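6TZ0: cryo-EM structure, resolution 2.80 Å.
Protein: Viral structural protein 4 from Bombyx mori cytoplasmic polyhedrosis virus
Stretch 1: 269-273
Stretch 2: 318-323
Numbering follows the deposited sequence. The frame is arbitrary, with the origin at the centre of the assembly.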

ATOM      1  N   MET B 269     -23.637  40.380   8.730  1.00 26.20           N
ATOM      2  CA  MET B 269     -22.185  40.297   8.628  1.00 26.20           C
ATOM      3  C   MET B 269     -21.546  40.399  10.005  1.00 26.20           C
ATOM      4  O   MET B 269     -21.768  41.377  10.720  1.00 26.20           O
ATOM      5  N   MET B 270     -20.733  39.408  10.360  1.00 30.17           N
ATOM      6  CA  MET B 270     -19.953  39.428  11.591  1.00 30.17           C
ATOM      7  C   MET B 270     -18.573  39.999  11.297  1.00 30.17           C
ATOM      8  O   MET B 270     -17.914  39.577  10.344  1.00 30.17           O
ATOM      9  N   VAL B 271     -18.144  40.965  12.108  1.00 27.93           N
ATOM     10  CA  VAL B 271     -16.898  41.695  11.899  1.00 27.93           C
ATOM     11  C   VAL B 271     -16.075  41.627  13.181  1.00 27.93           C
ATOM     12  O   VAL B 271     -16.613  41.789  14.279  1.00 27.93           O
ATOM     13  N   ASN B 272     -14.765  41.399  13.041  1.00 29.26           N
ATOM     14  CA  ASN B 272     -13.841  41.330  14.168  1.00 29.26           C
ATOM     15  C   ASN B 272     -13.243  42.675  14.531  1.00 29.26           C
ATOM     16  O   ASN B 272     -12.095  42.730  14.978  1.00 29.26           O
ATOM     17  N   LEU B 273     -13.968  43.761  14.329  1.00 31.61           N
ATOM     18  CA  LEU B 273     -13.544  45.060  14.808  1.00 31.61           C
ATOM     19  C   LEU B 273     -14.616  45.625  15.723  1.00 31.61           C
ATOM     20  O   LEU B 273     -15.783  45.241  15.654  1.00 31.61           O
ATOM     21  N   PRO B 318     -22.961  45.521  18.998  1.00 27.95           N
ATOM     22  CA  PRO B 318     -21.774  44.777  19.433  1.00 27.95           C
ATOM     23  C   PRO B 318     -22.062  43.288  19.519  1.00 27.95           C
ATOM     24  O   PRO B 318     -23.138  42.869  19.949  1.00 27.95           O
ATOM     25  N   HIS B 319     -21.091  42.488  19.098  1.00 28.04           N
ATOM     26  CA  HIS B 319     -21.276  41.050  19.022  1.00 28.04           C
ATOM     27  C   HIS B 319     -19.949  40.397  19.371  1.00 28.04           C
ATOM     28  O   HIS B 319     -18.911  41.053  19.388  1.00 28.04           O
ATOM     29  N   LYS B 320     -19.991  39.107  19.686  1.00 29.32           N
ATOM     30  CA  LYS B 320     -18.782  38.368  20.021  1.00 29.32           C
ATOM     31  C   LYS B 320     -17.885  38.193  18.799  1.00 29.32           C
ATOM     32  O   LYS B 320     -18.368  38.005  17.681  1.00 29.32           O
ATOM     33  N   MET B 321     -16.573  38.283  19.012  1.00 30.40           N
ATOM     34  CA  MET B 321     -15.618  38.037  17.940  1.00 30.40           C
ATOM     35  C   MET B 321     -15.585  36.577  17.522  1.00 30.40           C
ATOM     36  O   MET B 321     -15.685  35.669  18.347  1.00 30.40           O
ATOM     37  N   MET B 322     -15.418  36.365  16.222  1.00 29.05           N
ATOM     38  CA  MET B 322     -15.254  35.036  15.660  1.00 29.05           C
ATOM     39  C   MET B 322     -13.900  34.449  16.031  1.00 29.05           C
ATOM     40  O   MET B 322     -12.905  35.160  16.177  1.00 29.05           O
ATOM     41  N   ASN B 323     -13.870  33.145  16.171  1.00 29.37           N
ATOM     42  CA  ASN B 323     -12.624  32.448  16.376  1.00 29.37           C
ATOM     43  C   ASN B 323     -12.220  31.742  15.093  1.00 29.37           C
ATOM     44  O   ASN B 323     -13.081  31.198  14.397  1.00 29.37           O
TER

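The two stretches, at least 49 residues apart in sequence wherever they touch, bury 381 Å² between them, and most of that surface belongs to three methionines and one asparagine. M269 opens stretch 1 with an extended t, t, m side chain that takes no part in the contact, being out of reach of stretch 2.

M270, next along the strand, directs its CA-to-CB bond toward stretch 2. Its m, t, p conformation carries the terminal methyl between H319 and M322: M270 CE lies 3.5 Å from H319 CD2, meeting the imidazole at its edge and near the ring plane, and 3.7 Å from M322 CG. The sulfur also approaches the ring obliquely, with M270 SD 5.3 Å from the centroid of H319. H319, in the t rotamer, points toward stretch 1, while its NE2 is hydrogen-bonded elsewhere in the structure. M322 answers M270 from the other stretch. Also pointing toward its partner, it adopts m, t, m and brings its methyl against the backbone carbonyl of M270, with M322 CE 3.4 Å from M270 O.

The alternation of the strand turns V271 (t) away, so that it meets stretch 2 through little more than its backbone, with V271 N 4.5 Å from M322 CE.

At N272 the two stretches draw close, its CA 5.3 Å from the CA of M321. The CB of N272 leaves sideways, but the m rotamer brings the end of the side chain nearer to stretch 2, where its amide group fits beside M321 and M322. M321, with an m, t, t side chain, extends along this residue until M321 CE is 3.3 Å from N272 O. L273 (m, t) turns away and ends the contact. The methyl groups of M270, M321 and M322 supply much of the close packing between the stretches.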

ATOM      1  CB  MET B 269     -21.641  41.417   7.739  1.00 26.20           C
ATOM      2  CG  MET B 269     -20.145  41.369   7.520  1.00 26.20           C
ATOM      3  SD  MET B 269     -19.566  42.787   6.585  1.00 26.20           S
ATOM      4  CE  MET B 269     -20.161  42.380   4.955  1.00 26.20           C
ATOM      5  CB  MET B 270     -19.828  38.026  12.183  1.00 30.17           C
ATOM      6  CG  MET B 270     -21.137  37.441  12.643  1.00 30.17           C
ATOM      7  SD  MET B 270     -20.994  35.733  13.186  1.00 30.17           S
ATOM      8  CE  MET B 270     -20.174  35.951  14.747  1.00 30.17           C
ATOM      9  CB  VAL B 271     -17.168  43.163  11.489  1.00 27.93           C
ATOM     10  CG1 VAL B 271     -15.890  43.955  11.329  1.00 27.93           C
ATOM     11  CG2 VAL B 271     -17.933  43.228  10.199  1.00 27.93           C
ATOM     12  CB  ASN B 272     -12.714  40.341  13.884  1.00 29.26           C
ATOM     13  CG  ASN B 272     -13.174  38.928  13.903  1.00 29.26           C
ATOM     14  OD1 ASN B 272     -13.166  38.249  12.890  1.00 29.26           O
ATOM     15  ND2 ASN B 272     -13.560  38.461  15.064  1.00 29.26           N
ATOM     16  CB  LEU B 273     -13.283  46.032  13.659  1.00 31.61           C
ATOM     17  CG  LEU B 273     -12.125  45.709  12.724  1.00 31.61           C
ATOM     18  CD1 LEU B 273     -12.070  46.744  11.632  1.00 31.61           C
ATOM     19  CD2 LEU B 273     -10.816  45.648  13.482  1.00 31.61           C
ATOM     20  CB  PRO B 318     -21.474  45.365  20.814  1.00 27.95           C
ATOM     21  CG  PRO B 318     -22.116  46.685  20.806  1.00 27.95           C
ATOM     22  CD  PRO B 318     -23.351  46.532  19.991  1.00 27.95           C
ATOM     23  CB  HIS B 319     -21.770  40.640  17.630  1.00 28.04           C
ATOM     24  CG  HIS B 319     -22.254  39.230  17.548  1.00 28.04           C
ATOM     25  ND1 HIS B 319     -23.483  38.838  18.028  1.00 28.04           N
ATOM     26  CD2 HIS B 319     -21.662  38.111  17.076  1.00 28.04           C
ATOM     27  CE1 HIS B 319     -23.635  37.542  17.832  1.00 28.04           C
ATOM     28  NE2 HIS B 319     -22.539  37.075  17.265  1.00 28.04           N
ATOM     29  CB  LYS B 320     -19.162  37.007  20.595  1.00 29.32           C
ATOM     30  CG  LYS B 320     -18.003  36.203  21.082  1.00 29.32           C
ATOM     31  CD  LYS B 320     -18.418  34.885  21.636  1.00 29.32           C
ATOM     32  CE  LYS B 320     -17.193  34.132  22.062  1.00 29.32           C
ATOM     33  NZ  LYS B 320     -16.365  33.759  20.889  1.00 29.32           N
ATOM     34  CB  MET B 321     -14.213  38.467  18.350  1.00 30.40           C
ATOM     35  CG  MET B 321     -13.949  39.935  18.196  1.00 30.40           C
ATOM     36  SD  MET B 321     -12.217  40.295  18.477  1.00 30.40           S
ATOM     37  CE  MET B 321     -12.199  42.063  18.214  1.00 30.40           C
ATOM     38  CB  MET B 322     -15.370  35.093  14.142  1.00 29.05           C
ATOM     39  CG  MET B 322     -16.712  35.551  13.651  1.00 29.05           C
ATOM     40  SD  MET B 322     -16.843  35.591  11.864  1.00 29.05           S
ATOM     41  CE  MET B 322     -15.948  37.091  11.511  1.00 29.05           C
ATOM     42  CB  ASN B 323     -12.740  31.422  17.503  1.00 29.37           C
ATOM     43  CG  ASN B 323     -13.134  32.050  18.815  1.00 29.37           C
ATOM     44  OD1 ASN B 323     -14.202  31.770  19.349  1.00 29.37           O
ATOM     45  ND2 ASN B 323     -12.278  32.917  19.338  1.00 29.37           N
TER